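Local atomic coordinates of Pyrimidine/purine nucleoside phosphorylase (Acinetobacter sp. ADP1, PDB entry 3HQX), a protein that probably catalyses the reversible phosphorolysis of diverse purine and pyrimidine nucleosides, giving alpha-D-ribose 1-phosphate and the free base. Residues E62-I72 / L80-P90. Numbering follows the deposited sequence.
Sequences EIISGECRVKI and LFRAGQSFYVP
V70 and I72 meet F87 across the inside of a cupin-type β-sandwich, where 62-72 and 80-90 each turn a corner from one sheet into the other. V70 CG2 lies 3.7 Å from F87 CE2, and I72 CD1 reaches F87 CD1 at the same distance. With CG held between the backbone N and the carbonyl carbon (chi1 62°), the F87 ring comes to V70 from the opposite direction; its CD2 lies over one face of the F81 ring, offset towards the rim. C68 SG sits at the edge of F81, and I63 CG1 touches F81 CB, while F95 of strand 94-98 meets F87 edge-to-face.

Two separate antiparallel ladders, their register shifted by one residue, join the two segments. In one sheet C68 and F81 form a hydrogen-bonded pair, with C68 N to F81 O at 2.8 Å and a returning F81 N to C68 O bond. In the other, I63 N meets Q85 O at 2.9 Å almost straight (173°), and I63 O receives G84 N. A type II turn from R82 to Q85 carries 80-90 from one sheet to the other; Q85 OE1 also accepts R82 N, tying the turn's ends together.

On the outer face E67, R69 and R82 form a salt-bridge network. L80 CD1 covers the centre of one face of the R69 guanidinium, whose NH1 bonds E67 OE2. R82 grips the other carboxylate oxygen side-on: its NE (2.8 Å) and NH2 (3.0 Å) both approach E67 OE1 from the same face of the carboxylate, the NE 50° out of plane.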
# COMPACT_ATOMS: atom_id res chain seq x y z
N GLU A 62 -11.84 -9.89 0.56
CA GLU A 62 -12.06 -10.05 -0.86
C GLU A 62 -10.70 -10.02 -1.54
O GLU A 62 -9.95 -9.06 -1.36
CB GLU A 62 -12.92 -8.88 -1.38
CG GLU A 62 -13.12 -8.89 -2.91
CD GLU A 62 -13.85 -7.69 -3.45
OE1 GLU A 62 -14.23 -6.77 -2.67
OE2 GLU A 62 -14.05 -7.67 -4.69
N ILE A 63 -10.42 -11.03 -2.35
CA ILE A 63 -9.17 -11.05 -3.08
C ILE A 63 -9.37 -10.28 -4.37
O ILE A 63 -10.21 -10.62 -5.19
CB ILE A 63 -8.67 -12.49 -3.36
CG1 ILE A 63 -8.51 -13.34 -2.05
CG2 ILE A 63 -7.32 -12.45 -4.09
CD1 ILE A 63 -7.82 -12.60 -0.89
N ILE A 64 -8.53 -9.29 -4.56
CA ILE A 64 -8.50 -8.42 -5.73
C ILE A 64 -7.51 -8.96 -6.82
O ILE A 64 -7.81 -8.88 -8.02
CB ILE A 64 -8.15 -6.93 -5.34
CG1 ILE A 64 -9.20 -6.30 -4.43
CG2 ILE A 64 -7.89 -6.09 -6.61
CD1 ILE A 64 -10.63 -6.39 -4.89
N SER A 65 -6.35 -9.47 -6.36
CA SER A 65 -5.33 -10.04 -7.21
C SER A 65 -4.53 -11.08 -6.47
O SER A 65 -4.17 -10.87 -5.30
CB SER A 65 -4.42 -8.95 -7.70
OG SER A 65 -3.42 -9.46 -8.61
N GLY A 66 -4.25 -12.20 -7.13
CA GLY A 66 -3.41 -13.22 -6.52
C GLY A 66 -4.17 -14.43 -6.05
O GLY A 66 -5.34 -14.68 -6.43
N GLU A 67 -3.46 -15.18 -5.25
CA GLU A 67 -3.87 -16.51 -4.79
C GLU A 67 -3.37 -16.64 -3.37
O GLU A 67 -2.20 -16.31 -3.09
CB GLU A 67 -3.18 -17.59 -5.63
CG GLU A 67 -3.40 -19.03 -5.12
CD GLU A 67 -2.82 -20.03 -6.03
OE1 GLU A 67 -3.07 -19.96 -7.25
OE2 GLU A 67 -2.05 -20.88 -5.54
N CYS A 68 -4.23 -17.13 -2.47
CA CYS A 68 -3.78 -17.37 -1.08
C CYS A 68 -4.38 -18.64 -0.54
O CYS A 68 -5.36 -19.15 -1.05
CB CYS A 68 -4.13 -16.18 -0.14
SG CYS A 68 -5.86 -15.82 -0.02
N ARG A 69 -3.79 -19.12 0.54
CA ARG A 69 -4.35 -20.21 1.34
C ARG A 69 -4.58 -19.72 2.75
O ARG A 69 -3.71 -19.07 3.33
CB ARG A 69 -3.42 -21.43 1.28
CG ARG A 69 -3.57 -22.13 -0.04
CD ARG A 69 -2.61 -23.25 -0.27
NE ARG A 69 -2.83 -23.96 -1.53
CZ ARG A 69 -2.38 -23.57 -2.72
NH1 ARG A 69 -1.74 -22.38 -2.90
NH2 ARG A 69 -2.64 -24.36 -3.77
N VAL A 70 -5.76 -20.00 3.27
CA VAL A 70 -6.18 -19.44 4.56
C VAL A 70 -6.78 -20.51 5.44
O VAL A 70 -7.58 -21.31 4.98
CB VAL A 70 -7.26 -18.33 4.38
CG1 VAL A 70 -7.55 -17.69 5.69
CG2 VAL A 70 -6.77 -17.28 3.41
N LYS A 71 -6.43 -20.48 6.72
CA LYS A 71 -7.13 -21.26 7.73
C LYS A 71 -7.91 -20.30 8.56
O LYS A 71 -7.32 -19.39 9.24
CB LYS A 71 -6.16 -21.96 8.66
CG LYS A 71 -5.47 -23.10 8.03
CD LYS A 71 -4.74 -23.90 9.07
CE LYS A 71 -4.18 -25.18 8.48
NZ LYS A 71 -3.18 -24.96 7.39
N ILE A 72 -9.23 -20.48 8.51
CA ILE A 72 -10.17 -19.58 9.17
C ILE A 72 -10.64 -20.12 10.50
O ILE A 72 -11.11 -21.29 10.59
CB ILE A 72 -11.40 -19.31 8.30
CG1 ILE A 72 -10.97 -18.71 6.95
CG2 ILE A 72 -12.34 -18.37 9.00
CD1 ILE A 72 -12.08 -18.70 5.88
N LEU A 80 -8.29 -22.43 -0.35
CA LEU A 80 -7.67 -21.68 -1.44
C LEU A 80 -8.64 -20.60 -1.96
O LEU A 80 -9.78 -20.88 -2.23
CB LEU A 80 -7.40 -22.63 -2.60
CG LEU A 80 -6.81 -22.06 -3.91
CD1 LEU A 80 -5.40 -21.64 -3.74
CD2 LEU A 80 -6.88 -23.20 -4.95
N PHE A 81 -8.11 -19.40 -2.12
CA PHE A 81 -8.86 -18.30 -2.70
C PHE A 81 -8.05 -17.63 -3.76
O PHE A 81 -6.84 -17.40 -3.58
CB PHE A 81 -9.22 -17.30 -1.60
CG PHE A 81 -10.03 -17.90 -0.52
CD1 PHE A 81 -11.39 -18.11 -0.68
CD2 PHE A 81 -9.43 -18.40 0.62
CE1 PHE A 81 -12.13 -18.75 0.31
CE2 PHE A 81 -10.18 -19.03 1.59
CZ PHE A 81 -11.52 -19.20 1.44
N ARG A 82 -8.72 -17.26 -4.85
CA ARG A 82 -8.10 -16.51 -5.95
C ARG A 82 -8.89 -15.25 -6.23
O ARG A 82 -9.99 -15.01 -5.67
CB ARG A 82 -7.96 -17.37 -7.21
CG ARG A 82 -6.98 -18.50 -7.09
CD ARG A 82 -6.83 -19.39 -8.35
NE ARG A 82 -5.72 -20.32 -8.17
CZ ARG A 82 -5.76 -21.64 -8.30
NH1 ARG A 82 -6.89 -22.26 -8.63
NH2 ARG A 82 -4.64 -22.34 -8.12
N ALA A 83 -8.33 -14.41 -7.09
CA ALA A 83 -8.96 -13.15 -7.41
C ALA A 83 -10.43 -13.30 -7.79
O ALA A 83 -10.83 -14.18 -8.60
CB ALA A 83 -8.18 -12.40 -8.53
N GLY A 84 -11.24 -12.46 -7.14
CA GLY A 84 -12.66 -12.45 -7.34
C GLY A 84 -13.44 -13.17 -6.25
O GLY A 84 -14.65 -13.02 -6.14
N GLN A 85 -12.74 -13.96 -5.46
CA GLN A 85 -13.35 -14.71 -4.38
C GLN A 85 -13.18 -13.99 -3.06
O GLN A 85 -12.23 -13.22 -2.89
CB GLN A 85 -12.71 -16.07 -4.34
CG GLN A 85 -12.98 -16.87 -5.59
CD GLN A 85 -12.40 -18.27 -5.57
OE1 GLN A 85 -11.26 -18.48 -5.14
NE2 GLN A 85 -13.15 -19.23 -6.17
N SER A 86 -14.09 -14.27 -2.14
CA SER A 86 -14.06 -13.75 -0.78
C SER A 86 -14.13 -14.84 0.24
O SER A 86 -14.56 -16.00 -0.04
CB SER A 86 -15.23 -12.78 -0.54
OG SER A 86 -15.14 -11.64 -1.38
N PHE A 87 -13.70 -14.50 1.47
CA PHE A 87 -13.98 -15.35 2.62
C PHE A 87 -14.45 -14.51 3.80
O PHE A 87 -14.16 -13.33 3.90
CB PHE A 87 -12.81 -16.28 2.99
CG PHE A 87 -11.54 -15.59 3.39
CD1 PHE A 87 -11.33 -15.22 4.72
CD2 PHE A 87 -10.55 -15.31 2.46
CE1 PHE A 87 -10.12 -14.61 5.11
CE2 PHE A 87 -9.41 -14.70 2.81
CZ PHE A 87 -9.17 -14.35 4.14
N TYR A 88 -15.25 -15.15 4.65
CA TYR A 88 -15.83 -14.50 5.82
C TYR A 88 -15.12 -14.94 7.08
O TYR A 88 -14.90 -16.13 7.27
CB TYR A 88 -17.32 -14.86 5.91
CG TYR A 88 -18.03 -14.30 7.11
CD1 TYR A 88 -18.47 -12.99 7.12
CD2 TYR A 88 -18.26 -15.10 8.23
CE1 TYR A 88 -19.12 -12.46 8.23
CE2 TYR A 88 -18.91 -14.59 9.35
CZ TYR A 88 -19.34 -13.28 9.34
OH TYR A 88 -20.02 -12.78 10.46
N VAL A 89 -14.83 -13.98 7.97
CA VAL A 89 -14.23 -14.27 9.26
C VAL A 89 -15.18 -13.77 10.32
O VAL A 89 -15.51 -12.60 10.35
CB VAL A 89 -12.84 -13.61 9.39
CG1 VAL A 89 -12.10 -14.09 10.67
CG2 VAL A 89 -12.00 -13.85 8.07
N PRO A 90 -15.64 -14.68 11.19
CA PRO A 90 -16.47 -14.22 12.29
C PRO A 90 -15.79 -13.21 13.19
O PRO A 90 -14.57 -13.11 13.22
CB PRO A 90 -16.79 -15.51 13.07
CG PRO A 90 -16.01 -16.62 12.43
CD PRO A 90 -15.24 -16.09 11.29